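Local coordinates for coat protein (PDB 2BBD) that forms the capsid of an archaeal icosahedral virus, probably as double jelly-roll subunits like those of related bacterial and eukaryotic viruses, at residues A[24-29]-A[123-128]; A[64-69]-A[129-134]. One frame throughout, in Å; residues are numbered along the deposited sequence.

Contact 1 (A[24-29]-A[123-128]); sequences IPRNNF and FPATMV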
loop_
_atom_site.group_PDB
_atom_site.type_symbol
_atom_site.label_atom_id
_atom_site.label_comp_id
_atom_site.label_asym_id
_atom_site.label_seq_id
_atom_site.Cartn_x
_atom_site.Cartn_y
_atom_site.Cartn_z
ATOM N N ILE A 24 0.295 -15.046 11.587
ATOM C CA ILE A 24 -0.329 -15.623 10.410
ATOM C C ILE A 24 0.000 -17.111 10.340
ATOM O O ILE A 24 1.164 -17.497 10.377
ATOM C CB ILE A 24 0.162 -14.914 9.141
ATOM C CG1 ILE A 24 -0.171 -13.418 9.232
ATOM C CG2 ILE A 24 -0.466 -15.544 7.906
ATOM C CD1 ILE A 24 -1.655 -13.124 9.394
ATOM N N PRO A 25 -1.026 -17.969 10.256
ATOM C CA PRO A 25 -0.830 -19.424 10.184
ATOM C C PRO A 25 -0.157 -19.845 8.871
ATOM O O PRO A 25 -0.505 -19.342 7.801
ATOM C CB PRO A 25 -2.253 -19.979 10.292
ATOM C CG PRO A 25 -3.024 -18.864 10.961
ATOM C CD PRO A 25 -2.457 -17.635 10.316
ATOM N N ARG A 26 0.789 -20.776 8.965
ATOM C CA ARG A 26 1.531 -21.272 7.806
ATOM C C ARG A 26 1.013 -22.623 7.325
ATOM O O ARG A 26 1.773 -23.586 7.216
ATOM C CB ARG A 26 3.013 -21.377 8.169
ATOM C CG ARG A 26 3.583 -20.059 8.659
ATOM C CD ARG A 26 5.053 -20.140 9.029
ATOM N NE ARG A 26 5.275 -20.910 10.247
ATOM C CZ ARG A 26 5.481 -22.223 10.278
ATOM N NH1 ARG A 26 5.496 -22.920 9.148
ATOM N NH2 ARG A 26 5.682 -22.837 11.437
ATOM N N ASN A 27 -0.281 -22.679 7.024
ATOM C CA ASN A 27 -0.924 -23.902 6.570
ATOM C C ASN A 27 -0.474 -24.340 5.194
ATOM O O ASN A 27 -0.462 -25.528 4.889
ATOM C CB ASN A 27 -2.435 -23.719 6.549
ATOM C CG ASN A 27 -3.005 -23.412 7.916
ATOM O OD1 ASN A 27 -4.195 -23.139 8.050
ATOM N ND2 ASN A 27 -2.158 -23.458 8.941
ATOM N N ASN A 28 -0.130 -23.372 4.359
ATOM C CA ASN A 28 0.313 -23.628 2.995
ATOM C C ASN A 28 0.925 -22.344 2.482
ATOM O O ASN A 28 1.148 -21.396 3.253
ATOM C CB ASN A 28 -0.878 -23.991 2.107
ATOM C CG ASN A 28 -1.118 -25.484 2.025
ATOM O OD1 ASN A 28 -0.208 -26.252 1.706
ATOM N ND2 ASN A 28 -2.351 -25.904 2.301
ATOM N N PHE A 29 1.210 -22.315 1.186
ATOM C CA PHE A 29 1.746 -21.108 0.582
ATOM C C PHE A 29 0.609 -20.087 0.679
ATOM O O PHE A 29 -0.566 -20.463 0.672
ATOM C CB PHE A 29 2.127 -21.358 -0.884
ATOM C CG PHE A 29 3.503 -21.954 -1.068
ATOM C CD1 PHE A 29 4.241 -21.684 -2.221
ATOM C CD2 PHE A 29 4.064 -22.783 -0.095
ATOM C CE1 PHE A 29 5.521 -22.231 -2.406
ATOM C CE2 PHE A 29 5.343 -23.336 -0.270
ATOM C CZ PHE A 29 6.068 -23.060 -1.425
ATOM N N PHE A 123 3.827 -16.566 -1.643
ATOM C CA PHE A 123 4.765 -16.698 -0.538
ATOM C C PHE A 123 4.862 -18.121 0.016
ATOM O O PHE A 123 3.853 -18.732 0.365
ATOM C CB PHE A 123 4.338 -15.735 0.569
ATOM C CG PHE A 123 5.379 -15.505 1.611
ATOM C CD1 PHE A 123 6.509 -14.753 1.325
ATOM C CD2 PHE A 123 5.227 -16.038 2.889
ATOM C CE1 PHE A 123 7.486 -14.531 2.303
ATOM C CE2 PHE A 123 6.193 -15.823 3.875
ATOM C CZ PHE A 123 7.325 -15.066 3.582
ATOM N N PRO A 124 6.088 -18.665 0.101
ATOM C CA PRO A 124 6.322 -20.022 0.613
ATOM C C PRO A 124 6.260 -20.027 2.146
ATOM O O PRO A 124 7.260 -20.275 2.835
ATOM C CB PRO A 124 7.709 -20.346 0.071
ATOM C CG PRO A 124 8.410 -19.012 0.171
ATOM C CD PRO A 124 7.354 -18.019 -0.308
ATOM N N ALA A 125 5.068 -19.755 2.667
ATOM C CA ALA A 125 4.844 -19.659 4.103
ATOM C C ALA A 125 5.245 -20.890 4.906
ATOM O O ALA A 125 5.700 -20.769 6.036
ATOM C CB ALA A 125 3.386 -19.314 4.368
ATOM N N THR A 126 5.081 -22.071 4.326
ATOM C CA THR A 126 5.432 -23.303 5.022
ATOM C C THR A 126 6.946 -23.481 5.163
ATOM O O THR A 126 7.409 -24.397 5.834
ATOM C CB THR A 126 4.852 -24.530 4.298
ATOM O OG1 THR A 126 5.349 -24.573 2.954
ATOM C CG2 THR A 126 3.333 -24.456 4.264
HETATM N N MSE A 127 7.719 -22.588 4.554
HETATM C CA MSE A 127 9.169 -22.690 4.618
HETATM C C MSE A 127 9.836 -21.614 5.467
HETATM O O MSE A 127 11.061 -21.606 5.626
HETATM C CB MSE A 127 9.737 -22.678 3.196
HETATM C CG MSE A 127 9.311 -23.899 2.388
HETATM SE SE MSE A 127 10.041 -23.983 0.595
HETATM C CE MSE A 127 11.868 -24.461 1.040
ATOM N N VAL A 128 9.032 -20.716 6.026
ATOM C CA VAL A 128 9.568 -19.641 6.853
ATOM C C VAL A 128 8.982 -19.702 8.262
ATOM O O VAL A 128 8.063 -20.475 8.527
ATOM C CB VAL A 128 9.254 -18.244 6.250
ATOM C CG1 VAL A 128 9.733 -18.169 4.802
ATOM C CG2 VAL A 128 7.764 -17.967 6.340
#
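The carbonyl oxygen of Ala125 has the aliphatic part of Arg26 packed against it, with CB, CG and CD all close and CD nearest at 3.1 Å; it also accepts a weak bond from the backbone N of Val128. Arg26 CD lies equally near a second carbonyl, 3.1 Å from Val128 O. A bend at chi3 (-71°) swings NE round, and the guanidinium presents one face to Val128 O. NE is 3.3 Å from Val128 O but at a poor angle for a hydrogen bond; it is bonded instead to a pentanediol molecule, probably from the crystallisation liquor. No hydrogen bond joins the two segments, so they are held by packing. Much of that packing is the Phe29 ring, which takes Pro124 CA squarely over one face: CA is 3.5 Å from the ring centroid and 7° off the normal, a CH-pi contact. Pro124 CB also lies over that face, near CZ, while Thr126 OG1 reaches the ring edge in its plane, 3.5 Å from CE2. Phe29 CA makes a CA-H...O contact with Phe123 O at 3.2 Å. Thr126 turns its two branches to different neighbours: OG1 lies between its own backbone N and carbonyl carbon (chi1 59°), and CG2 presses on Asn28 CA at 3.4 Å. Ala125 CB touches Asn28 O at 3.3 Å. The amide of Asn28 leads elsewhere, its ND2 bonding the hydroxyl of Tyr4. An inverse gamma turn centred on Pro124 runs straight into the 3-10 turn 125-127, turning 123-128 compactly against 24-29. Both segments are connections that pass between the two facing sheets of a beta sandwich, consistent with the end of a viral jelly roll.

Contact 2 (A[64-69]-A[129-134]); sequences FNLSYE and QNIILS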
loop_
_atom_site.group_PDB
_atom_site.type_symbol
_atom_site.label_atom_id
_atom_site.label_comp_id
_atom_site.label_asym_id
_atom_site.label_seq_id
_atom_site.Cartn_x
_atom_site.Cartn_y
_atom_site.Cartn_z
ATOM N N PHE A 64 0.377 -0.548 8.807
ATOM C CA PHE A 64 0.330 -2.000 8.672
ATOM C C PHE A 64 1.759 -2.455 8.459
ATOM O O PHE A 64 2.483 -1.884 7.635
ATOM C CB PHE A 64 -0.452 -2.457 7.441
ATOM C CG PHE A 64 -1.933 -2.401 7.598
ATOM C CD1 PHE A 64 -2.581 -3.216 8.510
ATOM C CD2 PHE A 64 -2.695 -1.563 6.789
ATOM C CE1 PHE A 64 -3.974 -3.204 8.610
ATOM C CE2 PHE A 64 -4.077 -1.544 6.882
ATOM C CZ PHE A 64 -4.719 -2.368 7.795
ATOM N N ASN A 65 2.169 -3.479 9.192
ATOM C CA ASN A 65 3.502 -4.021 9.007
ATOM C C ASN A 65 3.424 -5.537 8.877
ATOM O O ASN A 65 2.990 -6.231 9.798
ATOM C CB ASN A 65 4.414 -3.625 10.166
ATOM C CG ASN A 65 5.847 -4.022 9.925
ATOM O OD1 ASN A 65 6.216 -5.201 10.043
ATOM N ND2 ASN A 65 6.670 -3.047 9.565
ATOM N N LEU A 66 3.829 -6.050 7.720
ATOM C CA LEU A 66 3.808 -7.492 7.477
ATOM C C LEU A 66 5.249 -7.965 7.354
ATOM O O LEU A 66 6.006 -7.494 6.496
ATOM C CB LEU A 66 3.037 -7.827 6.199
ATOM C CG LEU A 66 2.934 -9.325 5.888
ATOM C CD1 LEU A 66 2.113 -10.020 6.978
ATOM C CD2 LEU A 66 2.296 -9.533 4.535
ATOM N N SER A 67 5.630 -8.881 8.236
ATOM C CA SER A 67 6.984 -9.395 8.245
ATOM C C SER A 67 7.049 -10.851 8.708
ATOM O O SER A 67 6.095 -11.381 9.274
ATOM C CB SER A 67 7.838 -8.531 9.173
ATOM O OG SER A 67 7.445 -8.730 10.516
ATOM N N TYR A 68 8.186 -11.490 8.450
ATOM C CA TYR A 68 8.407 -12.874 8.851
ATOM C C TYR A 68 9.861 -13.018 9.283
ATOM O O TYR A 68 10.705 -12.185 8.940
ATOM C CB TYR A 68 8.093 -13.843 7.702
ATOM C CG TYR A 68 8.942 -13.652 6.470
ATOM C CD1 TYR A 68 8.698 -12.606 5.584
ATOM C CD2 TYR A 68 10.014 -14.502 6.207
ATOM C CE1 TYR A 68 9.508 -12.409 4.463
ATOM C CE2 TYR A 68 10.826 -14.317 5.097
ATOM C CZ TYR A 68 10.573 -13.268 4.230
ATOM O OH TYR A 68 11.402 -13.061 3.153
ATOM N N GLU A 69 10.139 -14.062 10.057
ATOM C CA GLU A 69 11.483 -14.319 10.554
ATOM C C GLU A 69 12.056 -13.130 11.298
ATOM O O GLU A 69 13.265 -12.911 11.301
ATOM C CB GLU A 69 12.406 -14.713 9.407
ATOM C CG GLU A 69 12.368 -16.192 9.118
ATOM C CD GLU A 69 12.997 -16.531 7.788
ATOM O OE1 GLU A 69 14.045 -15.932 7.460
ATOM O OE2 GLU A 69 12.443 -17.400 7.077
ATOM N N GLN A 129 9.514 -18.867 9.148
ATOM C CA GLN A 129 9.068 -18.812 10.531
ATOM C C GLN A 129 8.468 -17.467 10.911
ATOM O O GLN A 129 8.835 -16.430 10.365
ATOM C CB GLN A 129 10.246 -19.077 11.480
ATOM C CG GLN A 129 10.904 -20.438 11.320
ATOM C CD GLN A 129 10.226 -21.509 12.146
ATOM O OE1 GLN A 129 8.996 -21.629 12.145
ATOM N NE2 GLN A 129 11.026 -22.305 12.856
ATOM N N ASN A 130 7.541 -17.512 11.857
ATOM C CA ASN A 130 6.908 -16.325 12.415
ATOM C C ASN A 130 6.447 -15.200 11.479
ATOM O O ASN A 130 7.060 -14.126 11.426
ATOM C CB ASN A 130 7.839 -15.759 13.485
ATOM C CG ASN A 130 8.200 -16.798 14.550
ATOM O OD1 ASN A 130 9.353 -16.900 14.977
ATOM N ND2 ASN A 130 7.205 -17.572 14.981
ATOM N N ILE A 131 5.365 -15.449 10.747
ATOM C CA ILE A 131 4.805 -14.433 9.867
ATOM C C ILE A 131 3.905 -13.594 10.776
ATOM O O ILE A 131 2.956 -14.112 11.365
ATOM C CB ILE A 131 3.941 -15.046 8.754
ATOM C CG1 ILE A 131 4.761 -16.065 7.951
ATOM C CG2 ILE A 131 3.433 -13.936 7.831
ATOM C CD1 ILE A 131 3.951 -16.821 6.895
ATOM N N ILE A 132 4.205 -12.306 10.896
ATOM C CA ILE A 132 3.421 -11.426 11.757
ATOM C C ILE A 132 2.864 -10.197 11.059
ATOM O O ILE A 132 3.605 -9.447 10.429
ATOM C CB ILE A 132 4.269 -10.932 12.963
ATOM C CG1 ILE A 132 4.703 -12.121 13.825
ATOM C CG2 ILE A 132 3.464 -9.940 13.799
ATOM C CD1 ILE A 132 5.731 -11.755 14.875
ATOM N N LEU A 133 1.552 -10.003 11.171
ATOM C CA LEU A 133 0.900 -8.823 10.611
ATOM C C LEU A 133 0.638 -7.898 11.799
ATOM O O LEU A 133 -0.189 -8.192 12.656
ATOM C CB LEU A 133 -0.428 -9.183 9.941
ATOM C CG LEU A 133 -1.292 -7.966 9.569
ATOM C CD1 LEU A 133 -0.595 -7.104 8.519
ATOM C CD2 LEU A 133 -2.629 -8.441 9.049
ATOM N N SER A 134 1.353 -6.785 11.858
ATOM C CA SER A 134 1.169 -5.848 12.947
ATOM C C SER A 134 0.279 -4.685 12.523
ATOM O O SER A 134 0.538 -4.014 11.525
ATOM C CB SER A 134 2.524 -5.329 13.425
ATOM O OG SER A 134 3.367 -6.408 13.798
HETATM O O HOH W 1 4.776 -7.323 11.693
#
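Strands 64-68 and 131-134 run antiparallel, their axes 4.6 Å apart at an angle of 167°, and hydrogen-bonded pairs form at Asn65 with Ser134 and at Ser67 with Ile132. Each pair is bonded in both directions; Ser134 N to Asn65 O is short, at 2.7 Å. Beyond them Glu69 N is shared, giving a bond of 2.7 Å to Gln129 O and a weak one of 3.4 Å to Asn130 O. On the buried face, Leu66 and Leu133 form the non-hydrogen-bonded pair and cross obliquely. Leu66 CG stands anti to the backbone N (chi1 -178°), and CD1 beyond it meets Leu133 CB at 4.0 Å and Ile131 CG2 at 4.2 Å. Of the Tyr68 side chain, CB meets Ile131 CG1, while the ring leads away to an edge-to-face contact with Phe123. The face of Asn65, Ser67, Ile132 and Ser134 is more polar and holds a water, which donates a 2.7 Å bond to Ile132 O and is also bonded to the hydroxyls of Ser67 and Ser134, thus tying both strands together. Glu69 lays CG beside Gln129 and carries its carboxylate to a salt bridge with Lys72. In the sheet, strand 61-68 is flanked by 72-78 and strand 131-137 by 19-24, while Ile30, Ile33 and Val35 of strand 29-43 pack against the buried face.

The two contacts lie about 11 Å apart, centre to centre, on the same side of the chain's centre. Their segments alternate along the chain, in the order 24-29, 64-69, 123-128 and 129-134, and the last two adjoin: the chain leaves contact 1 at Val128 and enters contact 2 at Gln129. A probable backbone bond from Ile24 N to Ile131 O joins them again, aligning strand 19-24 beside 131-137. Contact 2 is thus the pairing within one sheet, and contact 1 the place where the loops linking that sheet to strands 29-43 and 108-123 of the facing sheet meet. Contact 1 lies at the end of the N-terminal sandwich, with Ala125 packed on Ile131.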